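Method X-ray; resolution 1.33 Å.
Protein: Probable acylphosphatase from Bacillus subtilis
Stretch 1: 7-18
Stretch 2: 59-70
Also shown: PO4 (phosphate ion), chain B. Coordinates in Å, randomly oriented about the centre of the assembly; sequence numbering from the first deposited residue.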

ATOM      1  N   ILE A   7       5.438   2.919   3.719  1.00  9.99           N
ATOM      2  CA  ILE A   7       6.241   1.797   4.207  1.00 10.13           C
ATOM      3  C   ILE A   7       5.581   1.273   5.475  1.00  9.68           C
ATOM      4  O   ILE A   7       5.316   2.038   6.419  1.00 10.64           O
ATOM      5  CB  ILE A   7       7.708   2.191   4.487  1.00 11.62           C
ATOM      6  CG1 ILE A   7       8.389   2.691   3.203  1.00 12.28           C
ATOM      7  CG2 ILE A   7       8.477   0.999   5.059  1.00 13.52           C
ATOM      8  CD1 ILE A   7       9.798   3.258   3.381  1.00 14.62           C
ATOM      9  N   VAL A   8       5.295  -0.028   5.475  1.00  9.89           N
ATOM     10  CA  VAL A   8       4.620  -0.678   6.585  1.00 10.75           C
ATOM     11  C   VAL A   8       5.600  -1.597   7.305  1.00 11.03           C
ATOM     12  O   VAL A   8       6.348  -2.344   6.659  1.00 11.03           O
ATOM     13  CB  VAL A   8       3.430  -1.532   6.073  1.00 11.34           C
ATOM     14  CG1 VAL A   8       2.570  -2.013   7.225  1.00 12.94           C
ATOM     15  CG2 VAL A   8       2.577  -0.740   5.066  1.00 12.36           C
ATOM     16  N   ASP A   9       5.593  -1.548   8.635  1.00 11.80           N
ATOM     17  CA  ASP A   9       6.406  -2.456   9.420  1.00 13.52           C
ATOM     18  C   ASP A   9       5.557  -3.194  10.446  1.00 14.20           C
ATOM     19  O   ASP A   9       4.431  -2.785  10.748  1.00 14.38           O
ATOM     20  CB  ASP A   9       7.556  -1.703  10.103  1.00 15.83           C
ATOM     21  CG  ASP A   9       8.687  -2.622  10.543  1.00 18.78           C
ATOM     22  OD1 ASP A   9       8.749  -3.801  10.129  1.00 18.51           O
ATOM     23  OD2 ASP A   9       9.533  -2.147  11.321  1.00 23.43           O
ATOM     24  N   GLY A  10       6.120  -4.280  10.964  1.00 15.12           N
ATOM     25  CA  GLY A  10       5.457  -5.139  11.939  1.00 16.22           C
ATOM     26  C   GLY A  10       5.603  -6.598  11.550  1.00 16.51           C
ATOM     27  O   GLY A  10       6.621  -7.001  10.982  1.00 18.34           O
ATOM     28  N   ARG A  11       4.578  -7.388  11.859  1.00 15.70           N
ATOM     29  CA  ARG A  11       4.450  -8.740  11.338  1.00 15.42           C
ATOM     30  C   ARG A  11       3.630  -8.629  10.067  1.00 13.52           C
ATOM     31  O   ARG A  11       2.402  -8.768  10.084  1.00 13.28           O
ATOM     32  CB  ARG A  11       3.749  -9.638  12.352  1.00 16.82           C
ATOM     33  CG  ARG A  11       3.757 -11.117  11.974  1.00 19.25           C
ATOM     34  CD  ARG A  11       2.694 -11.915  12.735  1.00 22.10           C
ATOM     35  NE  ARG A  11       2.800 -11.730  14.183  1.00 24.28           N
ATOM     36  CZ  ARG A  11       1.849 -11.227  14.970  1.00 24.17           C
ATOM     37  NH1 ARG A  11       0.669 -10.858  14.479  1.00 22.72           N
ATOM     38  NH2 ARG A  11       2.081 -11.109  16.273  1.00 26.96           N
ATOM     39  N   VAL A  12       4.318  -8.351   8.964  1.00 11.76           N
ATOM     40  CA  VAL A  12       3.638  -7.967   7.728  1.00 10.79           C
ATOM     41  C   VAL A  12       4.084  -8.732   6.482  1.00 10.21           C
ATOM     42  O   VAL A  12       3.744  -8.336   5.363  1.00  9.63           O
ATOM     43  CB  VAL A  12       3.671  -6.419   7.507  1.00 10.64           C
ATOM     44  CG1 VAL A  12       2.840  -5.715   8.582  1.00 12.56           C
ATOM     45  CG2 VAL A  12       5.109  -5.882   7.490  1.00 12.38           C
ATOM     46  N   GLN A  13       4.837  -9.816   6.678  1.00 10.24           N
ATOM     47  CA  GLN A  13       5.200 -10.714   5.572  1.00  9.84           C
ATOM     48  C   GLN A  13       4.826 -12.158   5.888  1.00 10.16           C
ATOM     49  O   GLN A  13       4.765 -12.540   7.053  1.00 10.48           O
ATOM     50  CB  GLN A  13       6.683 -10.607   5.222  1.00 10.98           C
ATOM     51  CG  GLN A  13       7.057  -9.227   4.710  1.00 10.31           C
ATOM     52  CD  GLN A  13       8.456  -9.129   4.134  1.00 12.57           C
ATOM     53  OE1 GLN A  13       8.891  -8.050   3.723  1.00 13.33           O
ATOM     54  NE2 GLN A  13       9.158 -10.249   4.074  1.00 13.35           N
ATOM     55  N   GLY A  14       4.566 -12.948   4.850  1.00 10.11           N
ATOM     56  CA  GLY A  14       4.110 -14.323   5.030  1.00 10.09           C
ATOM     57  C   GLY A  14       2.731 -14.399   5.651  1.00  9.94           C
ATOM     58  O   GLY A  14       2.384 -15.409   6.268  1.00 10.70           O
ATOM     59  N   VAL A  15       1.943 -13.334   5.479  1.00  9.28           N
ATOM     60  CA  VAL A  15       0.601 -13.242   6.071  1.00  8.99           C
ATOM     61  C   VAL A  15      -0.462 -12.802   5.059  1.00  8.88           C
ATOM     62  O   VAL A  15      -1.527 -12.323   5.451  1.00  9.62           O
ATOM     63  CB  VAL A  15       0.560 -12.281   7.303  1.00  9.42           C
ATOM     64  CG1 VAL A  15       1.273 -12.899   8.511  1.00 10.31           C
ATOM     65  CG2 VAL A  15       1.166 -10.918   6.956  1.00  9.78           C
ATOM     66  N   GLY A  16      -0.182 -12.974   3.768  1.00  8.96           N
ATOM     67  CA  GLY A  16      -1.111 -12.541   2.731  1.00  8.52           C
ATOM     68  C   GLY A  16      -1.314 -11.030   2.683  1.00  7.94           C
ATOM     69  O   GLY A  16      -2.368 -10.536   2.249  1.00  7.67           O
ATOM     70  N   PHE A  17      -0.295 -10.280   3.093  1.00  7.81           N
ATOM     71  CA  PHE A  17      -0.409  -8.814   3.146  1.00  7.76           C
ATOM     72  C   PHE A  17      -0.415  -8.186   1.755  1.00  7.35           C
ATOM     73  O   PHE A  17      -1.170  -7.235   1.503  1.00  6.58           O
ATOM     74  CB  PHE A  17       0.728  -8.206   3.987  1.00  8.25           C
ATOM     75  CG  PHE A  17       0.370  -6.886   4.636  1.00  8.27           C
ATOM     76  CD1 PHE A  17       0.681  -5.670   4.033  1.00  9.83           C
ATOM     77  CD2 PHE A  17      -0.245  -6.872   5.884  1.00 11.62           C
ATOM     78  CE1 PHE A  17       0.339  -4.458   4.671  1.00 11.08           C
ATOM     79  CE2 PHE A  17      -0.573  -5.686   6.501  1.00 11.50           C
ATOM     80  CZ  PHE A  17      -0.297  -4.491   5.891  1.00 11.55           C
ATOM     81  N   ARG A  18       0.419  -8.691   0.846  1.00  7.07           N
ATOM     82  CA  ARG A  18       0.445  -8.124  -0.493  1.00  7.04           C
ATOM     83  C   ARG A  18      -0.903  -8.286  -1.190  1.00  6.79           C
ATOM     84  O   ARG A  18      -1.407  -7.344  -1.783  1.00  6.68           O
ATOM     85  CB  ARG A  18       1.600  -8.695  -1.320  1.00  7.57           C
ATOM     86  CG  ARG A  18       2.982  -8.295  -0.781  1.00  7.61           C
ATOM     87  CD  ARG A  18       4.097  -9.074  -1.458  1.00  8.29           C
ATOM     88  NE  ARG A  18       3.944 -10.507  -1.211  1.00  9.71           N
ATOM     89  CZ  ARG A  18       4.716 -11.453  -1.739  1.00 11.48           C
ATOM     90  NH1 ARG A  18       5.728 -11.139  -2.544  1.00 13.08           N
ATOM     91  NH2 ARG A  18       4.478 -12.729  -1.453  1.00 13.82           N
TER
HETATM   92  P   PO4 B  92       2.842 -12.024   2.030  1.00  9.35           P
HETATM   93  O1  PO4 B  92       2.448 -11.212   3.264  1.00  9.35           O
HETATM   94  O2  PO4 B  92       2.132 -13.349   2.203  1.00 11.31           O
HETATM   95  O3  PO4 B  92       4.354 -12.185   2.052  1.00 10.80           O
HETATM   96  O4  PO4 B  92       2.305 -11.299   0.804  1.00  9.40           O
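Stretch 2, residues 59-70: AVKNGSPFSKVT

Stretch 2 enters as the end of a helix. Gly63 is the first residue after it to leave helical phi/psi. The chain then makes a type II turn from Ser64 to Ser67, and continues as a strand from Lys68 to Thr70. That strand passes strand 7-9 at a crossing angle of 112°, with a closest approach of 6.0 Å between axes. The two are therefore not simple sheet partners. The first stretch turns a corner at Gly10, and the antiparallel pairing falls at and just after this corner.

Arg11 and Lys68 form the hydrogen-bonded pair. Arg11 N donates to Lys68 O at 2.9 Å, and Lys68 N donates to Arg11 O at 3.0 Å. Gly10 and Val69 form the neighbouring non-hydrogen-bonded pair. Before the corner, Thr70 N donates to Asp9 O at 2.8 Å. Gly10 has phi 133° and psi -146°, angles that call for glycine. A CB there would also lie 2.0 Å from Lys68 O. With no CB, Gly10 CA comes to 3.3 Å from Lys68 O in a CA-H...O contact.

Arg11 and Lys68 have side chains on the same face of the sheet. Both have chi1 t. Arg11 continues with chi2 t, then bends at chi3 m. This bend brings Arg11 NH1 within 3.0 Å of Phe66 O, which accepts a hydrogen bond at the edge of the guanidinium. Arg11 NH1 also lies 3.6 Å from Lys68 CB. Lys68 is t at chi1 and chi2; CE and NZ are not modelled.

Thr70 has chi1 p. Its OG1 lies 3.3 Å from Gly10 CA. A water bridges the two strands, its O 2.6 Å from Thr70 OG1 and 2.7 Å from Asp9 OD2; the bond to Asp9 is weak.

Ser64 points toward stretch 1. With chi1 p, its OG donates to Val15 O at 2.7 Å. Ser67 is also p, but its OG turns back within the turn and donates to Ser64 O at 2.7 Å. Gly63 has positive phi, which favours glycine. A CB there would clash with Ser67 OG at 2.2 Å.

Val15 points toward stretch 2 with chi1 m. Its CG2 is 3.7 Å from Ser67 CB, and its CG1 is 4.1 Å from Phe66 CB. Phe66, chi1 m, has its CB sideways to stretch 1, and the end of its side chain leads off from it.

Phe17, chi1 t, has its CB sideways, and its ring comes nearer, against Gly63, Ser64 and Ser67. Phe17 CE2 is 3.6 Å from Gly63 CA, and Phe17 CD2 is 3.8 Å from Ser67 CB, which sits at the ring edge. Phe17 CZ lies 3.8 Å from Val69 CG2. Val8, Val60 and Val69, all with chi1 t, extend this apolar contact. Val8 CG2 is 3.9 Å from Val60 CG1, and Val8 CG1 is 3.8 Å from Val69 CG1.

The phosphate is held by stretch 1. Arg18, chi1 m, points away from stretch 2, and its NE donates to PO4 O4 at 2.7 Å.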

ATOM      1  N   ALA A  59      -7.303   1.542   5.869  1.00 10.13           N
ATOM      2  CA  ALA A  59      -7.541   0.117   5.621  1.00 11.42           C
ATOM      3  C   ALA A  59      -6.259  -0.695   5.760  1.00 11.69           C
ATOM      4  O   ALA A  59      -6.250  -1.772   6.356  1.00 12.42           O
ATOM      5  CB  ALA A  59      -8.168  -0.102   4.242  1.00 11.63           C
ATOM      6  N   VAL A  60      -5.164  -0.163   5.229  1.00 10.21           N
ATOM      7  CA  VAL A  60      -3.873  -0.849   5.305  1.00  9.87           C
ATOM      8  C   VAL A  60      -3.493  -1.134   6.764  1.00  9.85           C
ATOM      9  O   VAL A  60      -2.995  -2.220   7.088  1.00  9.75           O
ATOM     10  CB  VAL A  60      -2.757  -0.055   4.555  1.00 10.81           C
ATOM     11  CG1 VAL A  60      -1.347  -0.590   4.877  1.00 12.04           C
ATOM     12  CG2 VAL A  60      -3.003  -0.091   3.040  1.00 12.21           C
ATOM     13  N   LYS A  61      -3.750  -0.170   7.646  1.00 10.94           N
ATOM     14  CA  LYS A  61      -3.447  -0.330   9.071  1.00 12.54           C
ATOM     15  C   LYS A  61      -4.140  -1.549   9.684  1.00 12.86           C
ATOM     16  O   LYS A  61      -3.598  -2.166  10.599  1.00 13.80           O
ATOM     17  CB  LYS A  61      -3.835   0.924   9.857  1.00 14.23           C
ATOM     18  CG  LYS A  61      -2.942   2.117   9.609  1.00 14.54           C
ATOM     19  CD  LYS A  61      -3.493   3.355  10.313  1.00 15.83           C
ATOM     20  CE  LYS A  61      -2.747   4.614   9.898  1.00 18.00           C
ATOM     21  NZ  LYS A  61      -3.364   5.857  10.451  1.00 19.17           N
ATOM     22  N   ASN A  62      -5.338  -1.878   9.200  1.00 13.26           N
ATOM     23  CA  ASN A  62      -6.075  -3.050   9.692  1.00 14.53           C
ATOM     24  C   ASN A  62      -5.440  -4.382   9.281  1.00 13.37           C
ATOM     25  O   ASN A  62      -5.571  -5.399   9.981  1.00 14.24           O
ATOM     26  CB  ASN A  62      -7.540  -2.990   9.256  1.00 16.22           C
ATOM     27  CG  ASN A  62      -8.283  -1.828   9.877  1.00 19.87           C
ATOM     28  OD1 ASN A  62      -8.057  -1.476  11.038  1.00 23.20           O
ATOM     29  ND2 ASN A  62      -9.176  -1.221   9.107  1.00 22.14           N
ATOM     30  N   GLY A  63      -4.767  -4.382   8.138  1.00 11.78           N
ATOM     31  CA  GLY A  63      -3.963  -5.528   7.727  1.00 11.30           C
ATOM     32  C   GLY A  63      -4.731  -6.739   7.250  1.00 11.36           C
ATOM     33  O   GLY A  63      -5.961  -6.723   7.142  1.00 12.33           O
ATOM     34  N   SER A  64      -3.959  -7.786   6.968  1.00 10.41           N
ATOM     35  CA  SER A  64      -4.441  -9.091   6.540  1.00 10.58           C
ATOM     36  C   SER A  64      -4.525 -10.005   7.766  1.00 10.32           C
ATOM     37  O   SER A  64      -3.981  -9.669   8.818  1.00  9.90           O
ATOM     38  CB  SER A  64      -3.436  -9.668   5.539  1.00 10.96           C
ATOM     39  OG  SER A  64      -2.147  -9.762   6.142  1.00 10.07           O
ATOM     40  N   PRO A  65      -5.185 -11.175   7.635  1.00 10.64           N
ATOM     41  CA  PRO A  65      -5.193 -12.123   8.757  1.00 11.55           C
ATOM     42  C   PRO A  65      -3.791 -12.487   9.251  1.00 11.18           C
ATOM     43  O   PRO A  65      -2.882 -12.731   8.450  1.00 11.21           O
ATOM     44  CB  PRO A  65      -5.931 -13.340   8.184  1.00 12.14           C
ATOM     45  CG  PRO A  65      -6.837 -12.732   7.136  1.00 13.98           C
ATOM     46  CD  PRO A  65      -5.990 -11.672   6.501  1.00 12.63           C
ATOM     47  N   PHE A  66      -3.643 -12.487  10.576  1.00 10.22           N
ATOM     48  CA  PHE A  66      -2.389 -12.791  11.283  1.00 11.46           C
ATOM     49  C   PHE A  66      -1.324 -11.706  11.218  1.00 11.82           C
ATOM     50  O   PHE A  66      -0.287 -11.829  11.855  1.00 13.38           O
ATOM     51  CB  PHE A  66      -1.820 -14.164  10.890  1.00 12.23           C
ATOM     52  CG  PHE A  66      -2.794 -15.275  11.109  1.00 12.58           C
ATOM     53  CD1 PHE A  66      -3.477 -15.824  10.036  1.00 12.00           C
ATOM     54  CD2 PHE A  66      -3.091 -15.718  12.402  1.00 13.86           C
ATOM     55  CE1 PHE A  66      -4.426 -16.820  10.238  1.00 13.11           C
ATOM     56  CE2 PHE A  66      -4.024 -16.713  12.611  1.00 15.58           C
ATOM     57  CZ  PHE A  66      -4.697 -17.262  11.525  1.00 13.32           C
ATOM     58  N   SER A  67      -1.581 -10.643  10.458  1.00 10.84           N
ATOM     59  CA  SER A  67      -0.652  -9.517  10.412  1.00 11.45           C
ATOM     60  C   SER A  67      -0.794  -8.642  11.645  1.00 12.96           C
ATOM     61  O   SER A  67      -1.835  -8.636  12.303  1.00 13.39           O
ATOM     62  CB  SER A  67      -0.873  -8.684   9.150  1.00 10.98           C
ATOM     63  OG  SER A  67      -2.027  -7.858   9.260  1.00 10.67           O
ATOM     64  N   LYS A  68       0.277  -7.919  11.961  1.00 13.60           N
ATOM     65  CA  LYS A  68       0.205  -6.823  12.916  1.00 15.76           C
ATOM     66  C   LYS A  68       1.033  -5.653  12.407  1.00 16.13           C
ATOM     67  O   LYS A  68       2.260  -5.748  12.309  1.00 16.85           O
ATOM     68  CB  LYS A  68       0.683  -7.255  14.306  1.00 18.25           C
ATOM     69  CG  LYS A  68       0.500  -6.175  15.370  1.00 23.19           C
ATOM     70  CD  LYS A  68       1.084  -6.598  16.702  1.00 28.37           C
ATOM     71  N   VAL A  69       0.349  -4.564  12.066  1.00 16.83           N
ATOM     72  CA  VAL A  69       1.007  -3.332  11.624  1.00 17.55           C
ATOM     73  C   VAL A  69       1.454  -2.531  12.844  1.00 20.42           C
ATOM     74  O   VAL A  69       0.622  -2.100  13.648  1.00 22.88           O
ATOM     75  CB  VAL A  69       0.078  -2.472  10.733  1.00 17.92           C
ATOM     76  CG1 VAL A  69       0.713  -1.133  10.400  1.00 19.71           C
ATOM     77  CG2 VAL A  69      -0.260  -3.224   9.457  1.00 16.18           C
ATOM     78  N   THR A  70       2.763  -2.346  12.983  1.00 21.07           N
ATOM     79  CA  THR A  70       3.310  -1.604  14.125  1.00 25.18           C
ATOM     80  C   THR A  70       3.702  -0.181  13.738  1.00 26.65           C
ATOM     81  O   THR A  70       3.771   0.702  14.590  1.00 30.41           O
ATOM     82  CB  THR A  70       4.519  -2.320  14.764  1.00 26.89           C
ATOM     83  OG1 THR A  70       5.580  -2.424  13.808  1.00 27.00           O
ATOM     84  CG2 THR A  70       4.130  -3.710  15.276  1.00 27.24           C
TER
HETATM   85  O   HOH W   1       8.114  -1.921  13.637  1.00 33.63           O